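Local atomic coordinates of type IV secretion system protein VirB11 (Brucella suis, PDB entry 2GZA), a protein that serves as a hexameric ATPase of the VirB type IV secretion system, binding and hydrolysing ATP at a P-loop. Residues T114-I119 against D202-T207; M165-R170 against V322-H327. One frame throughout, in Å; residues are numbered along the deposited sequence.

Contact 1: T114-I119 against D202-T207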
# COMPACT_ATOMS: atom_id res chain seq x y z
N THR C 114 -14.06 -44.72 11.20
CA THR C 114 -12.74 -44.90 10.56
C THR C 114 -11.69 -44.00 11.20
O THR C 114 -12.00 -42.94 11.74
CB THR C 114 -12.74 -44.57 9.04
OG1 THR C 114 -12.88 -43.16 8.85
CG2 THR C 114 -13.87 -45.29 8.31
N ILE C 115 -10.43 -44.44 11.14
CA ILE C 115 -9.28 -43.61 11.44
C ILE C 115 -8.36 -43.67 10.22
O ILE C 115 -8.20 -44.73 9.62
CB ILE C 115 -8.50 -44.13 12.67
CG1 ILE C 115 -9.43 -44.33 13.87
CG2 ILE C 115 -7.29 -43.23 12.99
CD1 ILE C 115 -9.86 -43.06 14.56
N SER C 116 -7.78 -42.53 9.85
CA SER C 116 -6.80 -42.52 8.77
C SER C 116 -5.38 -42.40 9.29
O SER C 116 -5.05 -41.45 10.01
CB SER C 116 -7.08 -41.40 7.76
OG SER C 116 -6.10 -41.42 6.72
N VAL C 117 -4.56 -43.37 8.92
CA VAL C 117 -3.15 -43.41 9.29
C VAL C 117 -2.30 -43.40 8.03
O VAL C 117 -2.56 -44.16 7.10
CB VAL C 117 -2.83 -44.65 10.17
CG1 VAL C 117 -1.33 -44.94 10.23
CG2 VAL C 117 -3.36 -44.46 11.57
N THR C 118 -1.30 -42.53 8.00
CA THR C 118 -0.32 -42.58 6.92
C THR C 118 1.08 -42.52 7.50
O THR C 118 1.45 -41.57 8.18
CB THR C 118 -0.53 -41.47 5.91
OG1 THR C 118 -1.87 -41.53 5.41
CG2 THR C 118 0.46 -41.63 4.75
N ILE C 119 1.85 -43.56 7.22
CA ILE C 119 3.21 -43.67 7.72
C ILE C 119 4.20 -43.55 6.58
O ILE C 119 4.25 -44.41 5.69
CB ILE C 119 3.40 -44.98 8.55
CG1 ILE C 119 2.49 -44.96 9.78
CG2 ILE C 119 4.85 -45.16 8.96
CD1 ILE C 119 2.26 -46.31 10.43
N ASP C 202 -7.02 -47.85 -9.09
CA ASP C 202 -5.89 -48.22 -8.25
C ASP C 202 -5.15 -47.02 -7.65
O ASP C 202 -4.12 -47.18 -6.98
CB ASP C 202 -4.91 -49.12 -9.02
CG ASP C 202 -4.26 -48.42 -10.20
OD1 ASP C 202 -4.80 -47.39 -10.68
OD2 ASP C 202 -3.20 -48.90 -10.66
N GLN C 203 -5.67 -45.83 -7.91
CA GLN C 203 -5.07 -44.60 -7.40
C GLN C 203 -5.65 -44.23 -6.04
O GLN C 203 -6.83 -44.47 -5.77
CB GLN C 203 -5.26 -43.46 -8.39
CG GLN C 203 -4.39 -43.58 -9.64
CD GLN C 203 -4.47 -42.36 -10.55
OE1 GLN C 203 -5.05 -41.34 -10.20
NE2 GLN C 203 -3.90 -42.48 -11.73
N ARG C 204 -4.82 -43.65 -5.18
CA ARG C 204 -5.25 -43.28 -3.85
C ARG C 204 -5.94 -41.91 -3.88
O ARG C 204 -5.35 -40.93 -4.34
CB ARG C 204 -4.06 -43.28 -2.89
CG ARG C 204 -4.40 -42.84 -1.48
CD ARG C 204 -3.31 -43.17 -0.51
NE ARG C 204 -3.85 -43.34 0.84
CZ ARG C 204 -3.55 -42.57 1.87
NH1 ARG C 204 -2.68 -41.57 1.74
NH2 ARG C 204 -4.09 -42.81 3.05
N LEU C 205 -7.17 -41.84 -3.38
CA LEU C 205 -7.96 -40.60 -3.41
C LEU C 205 -8.34 -40.11 -2.02
O LEU C 205 -8.64 -40.90 -1.13
CB LEU C 205 -9.22 -40.75 -4.26
CG LEU C 205 -9.10 -41.35 -5.67
CD1 LEU C 205 -10.46 -41.37 -6.36
CD2 LEU C 205 -8.10 -40.60 -6.50
N ILE C 206 -8.31 -38.80 -1.85
CA ILE C 206 -8.76 -38.18 -0.62
C ILE C 206 -9.78 -37.09 -0.95
O ILE C 206 -9.48 -36.17 -1.71
CB ILE C 206 -7.56 -37.63 0.20
CG1 ILE C 206 -6.57 -38.77 0.51
CG2 ILE C 206 -8.05 -36.94 1.47
CD1 ILE C 206 -5.40 -38.41 1.41
N THR C 207 -10.99 -37.21 -0.40
CA THR C 207 -12.03 -36.22 -0.60
C THR C 207 -12.08 -35.30 0.59
O THR C 207 -11.86 -35.73 1.71
CB THR C 207 -13.44 -36.85 -0.81
OG1 THR C 207 -13.78 -37.65 0.33
CG2 THR C 207 -13.46 -37.70 -2.06
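Arg204 reaches over to Thr118 with a long side chain, and little else bridges the two segments. Its CB points toward strand 116-120. CG stands anti to the backbone N (chi1 177°), and the chain stays extended through CD to NE. The side chain also touches Met251. NE donates a hydrogen bond to Asn221 OD1. Arg204 CZ is 4.1 Å from Thr118 OG1, and Arg204 NH1 is 3.8 Å from that oxygen. At the tip, Arg204 NH2 gives Thr118 OG1 a weak, bent hydrogen bond of 3.5 Å, with an N-H...O angle of 142°. The hydroxyl lies obliquely to the guanidinium plane. NH2 also bonds to Asn44 OD1. The two asparagine bonds, to NE and NH2, limit the rotation of the group. Ser116 OG is a looser neighbour, 4.4 Å from Arg204 NH2. As in VirB11 relatives, this buried polar contact joins an N-terminal domain to a C-terminal, RecA-like ATPase domain. Strand 116-120 runs between strands 40-43 and 101-105 of the antiparallel sheet, with helix 67-81 packed on Ile115 and Val117. Strand 205-209, which begins just after Arg204, is the middle strand of a parallel sheet, between strands 222-226 and 255-258.

Contact 2: M165-R170 against V322-H327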
# COMPACT_ATOMS: atom_id res chain seq x y z
N MET C 165 -16.84 -35.10 -24.61
CA MET C 165 -16.87 -36.28 -23.76
C MET C 165 -15.49 -36.96 -23.68
O MET C 165 -15.00 -37.21 -22.59
CB MET C 165 -17.92 -37.29 -24.22
CG MET C 165 -18.16 -38.37 -23.20
SD MET C 165 -19.06 -39.79 -23.81
CE MET C 165 -17.78 -40.62 -24.76
N SER C 166 -14.89 -37.23 -24.84
CA SER C 166 -13.53 -37.78 -24.91
C SER C 166 -12.53 -36.83 -24.26
O SER C 166 -11.60 -37.28 -23.59
CB SER C 166 -13.12 -38.02 -26.36
OG SER C 166 -13.75 -39.17 -26.89
N PHE C 167 -12.72 -35.54 -24.48
CA PHE C 167 -11.85 -34.51 -23.92
C PHE C 167 -11.80 -34.60 -22.40
O PHE C 167 -10.73 -34.58 -21.81
CB PHE C 167 -12.32 -33.12 -24.37
CG PHE C 167 -11.55 -31.99 -23.75
CD1 PHE C 167 -10.41 -31.50 -24.37
CD2 PHE C 167 -11.95 -31.43 -22.54
CE1 PHE C 167 -9.69 -30.46 -23.80
CE2 PHE C 167 -11.23 -30.40 -21.96
CZ PHE C 167 -10.10 -29.91 -22.58
N LEU C 168 -12.98 -34.70 -21.79
CA LEU C 168 -13.09 -34.74 -20.34
C LEU C 168 -12.51 -36.03 -19.77
O LEU C 168 -11.81 -35.98 -18.76
CB LEU C 168 -14.54 -34.52 -19.89
CG LEU C 168 -15.13 -33.13 -20.14
CD1 LEU C 168 -16.57 -33.06 -19.67
CD2 LEU C 168 -14.32 -32.03 -19.47
N ARG C 169 -12.80 -37.16 -20.43
CA ARG C 169 -12.21 -38.44 -20.04
C ARG C 169 -10.68 -38.41 -20.11
O ARG C 169 -10.00 -38.82 -19.17
CB ARG C 169 -12.74 -39.59 -20.90
CG ARG C 169 -12.01 -40.92 -20.63
CD ARG C 169 -12.54 -42.08 -21.45
NE ARG C 169 -13.78 -42.59 -20.90
CZ ARG C 169 -14.96 -42.52 -21.50
NH1 ARG C 169 -15.08 -41.97 -22.71
NH2 ARG C 169 -16.03 -43.01 -20.90
N ARG C 170 -10.16 -37.91 -21.23
CA ARG C 170 -8.71 -37.81 -21.40
C ARG C 170 -8.07 -36.87 -20.39
O ARG C 170 -7.02 -37.18 -19.84
CB ARG C 170 -8.34 -37.40 -22.83
CG ARG C 170 -8.44 -38.53 -23.86
CD ARG C 170 -7.52 -39.71 -23.54
NE ARG C 170 -6.12 -39.44 -23.86
CZ ARG C 170 -5.07 -40.01 -23.26
NH1 ARG C 170 -5.24 -40.88 -22.28
NH2 ARG C 170 -3.85 -39.69 -23.65
N VAL C 322 -4.70 -24.21 -12.91
CA VAL C 322 -6.00 -24.71 -13.37
C VAL C 322 -5.96 -24.97 -14.87
O VAL C 322 -5.81 -24.05 -15.66
CB VAL C 322 -7.18 -23.72 -13.04
CG1 VAL C 322 -8.48 -24.23 -13.64
CG2 VAL C 322 -7.33 -23.54 -11.54
N ASP C 323 -6.11 -26.24 -15.24
CA ASP C 323 -5.99 -26.65 -16.64
C ASP C 323 -7.30 -26.51 -17.39
O ASP C 323 -7.34 -25.97 -18.50
CB ASP C 323 -5.47 -28.08 -16.73
CG ASP C 323 -4.06 -28.22 -16.23
OD1 ASP C 323 -3.19 -27.45 -16.70
OD2 ASP C 323 -3.82 -29.10 -15.36
N VAL C 324 -8.38 -27.01 -16.79
CA VAL C 324 -9.68 -27.05 -17.45
C VAL C 324 -10.76 -26.48 -16.54
O VAL C 324 -10.77 -26.74 -15.34
CB VAL C 324 -10.05 -28.49 -17.88
CG1 VAL C 324 -11.41 -28.52 -18.56
CG2 VAL C 324 -8.99 -29.08 -18.80
N VAL C 325 -11.65 -25.68 -17.11
CA VAL C 325 -12.87 -25.25 -16.43
C VAL C 325 -14.07 -25.69 -17.26
O VAL C 325 -14.21 -25.28 -18.41
CB VAL C 325 -12.93 -23.70 -16.21
CG1 VAL C 325 -14.24 -23.30 -15.51
CG2 VAL C 325 -11.74 -23.20 -15.41
N VAL C 326 -14.92 -26.53 -16.68
CA VAL C 326 -16.14 -26.97 -17.33
C VAL C 326 -17.33 -26.25 -16.72
O VAL C 326 -17.57 -26.37 -15.52
CB VAL C 326 -16.39 -28.48 -17.17
CG1 VAL C 326 -17.39 -28.97 -18.22
CG2 VAL C 326 -15.09 -29.27 -17.23
N HIS C 327 -18.06 -25.49 -17.52
CA HIS C 327 -19.21 -24.75 -17.01
C HIS C 327 -20.51 -25.45 -17.34
O HIS C 327 -20.78 -25.76 -18.49
CB HIS C 327 -19.24 -23.31 -17.52
CG HIS C 327 -20.43 -22.54 -17.06
ND1 HIS C 327 -20.62 -22.16 -15.75
CD2 HIS C 327 -21.51 -22.07 -17.74
CE1 HIS C 327 -21.76 -21.50 -15.64
NE2 HIS C 327 -22.32 -21.43 -16.83
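Asp323 OD2, next to Val324, which meets Phe167, accepts a hydrogen bond from Val177 N and has a long, weak ion pair with Arg176 NH1. OD1 of the same carboxylate makes a salt bridge to Lys350. These bonds lie at the start of strand 324-331 in the P-loop NTPase core. The strand runs parallel to strand 178-182, which leads into the P-loop. Helix 164-173 packs on one face of the sheet, and Val324 and Val326 point toward it.

The contact across the segments is apolar. Phe167 CG is anti to the backbone N (chi1 176°), and this sends the ring from the helix to the strand. The side chains of Phe167 and Val324 come from opposite directions. The ring meets Val324 with its edge: Phe167 CE2 lies 3.9 Å from Val324 CG1, which is near the ring plane. Phe167 CZ is 4.0 Å from Val324 CG2, so both methyls of the valine are used. Leu168 CD2 also lies at the edge of the Phe167 ring, in plane.

Further along the strand, Val326 meets Leu168. Its side chain is about 8 Å from that of Lys188, a predicted ATP-binding residue of the P-loop. The helix also faces a second subunit: Phe138 of that subunit touches Leu168, and its Glu130 forms a salt bridge with Arg169. On the strand side, the Leu168 and Val326 side chains cross at an angle. Val326 CG2 is the methyl beside its own backbone N, anti to the carbonyl carbon. The CB of Leu168 does not point straight at the strand, but the end of the side chain comes nearer and brings Leu168 CD2 to 3.6 Å from Val326 CG2.

From the N terminus, the chain first passes through 114-119 in the antiparallel sheet, then through helix segment 165-170. It next reaches 202-207, where contact 1 closes a loop of 82 residues. That loop holds helix 164-173, strand 178-182 and the P-loop. Contact 2 closes later, at 322-327, around 151 residues that include strand 205-209. The two loops therefore cross and neither nests in the other. Contact 1 ties the antiparallel sheet to the parallel three-stranded sheet. Contact 2 ties a helix to the mixed sheet beside the P-loop. Their centres are 25 Å apart, and their nearest atoms are about 10 Å apart without touching.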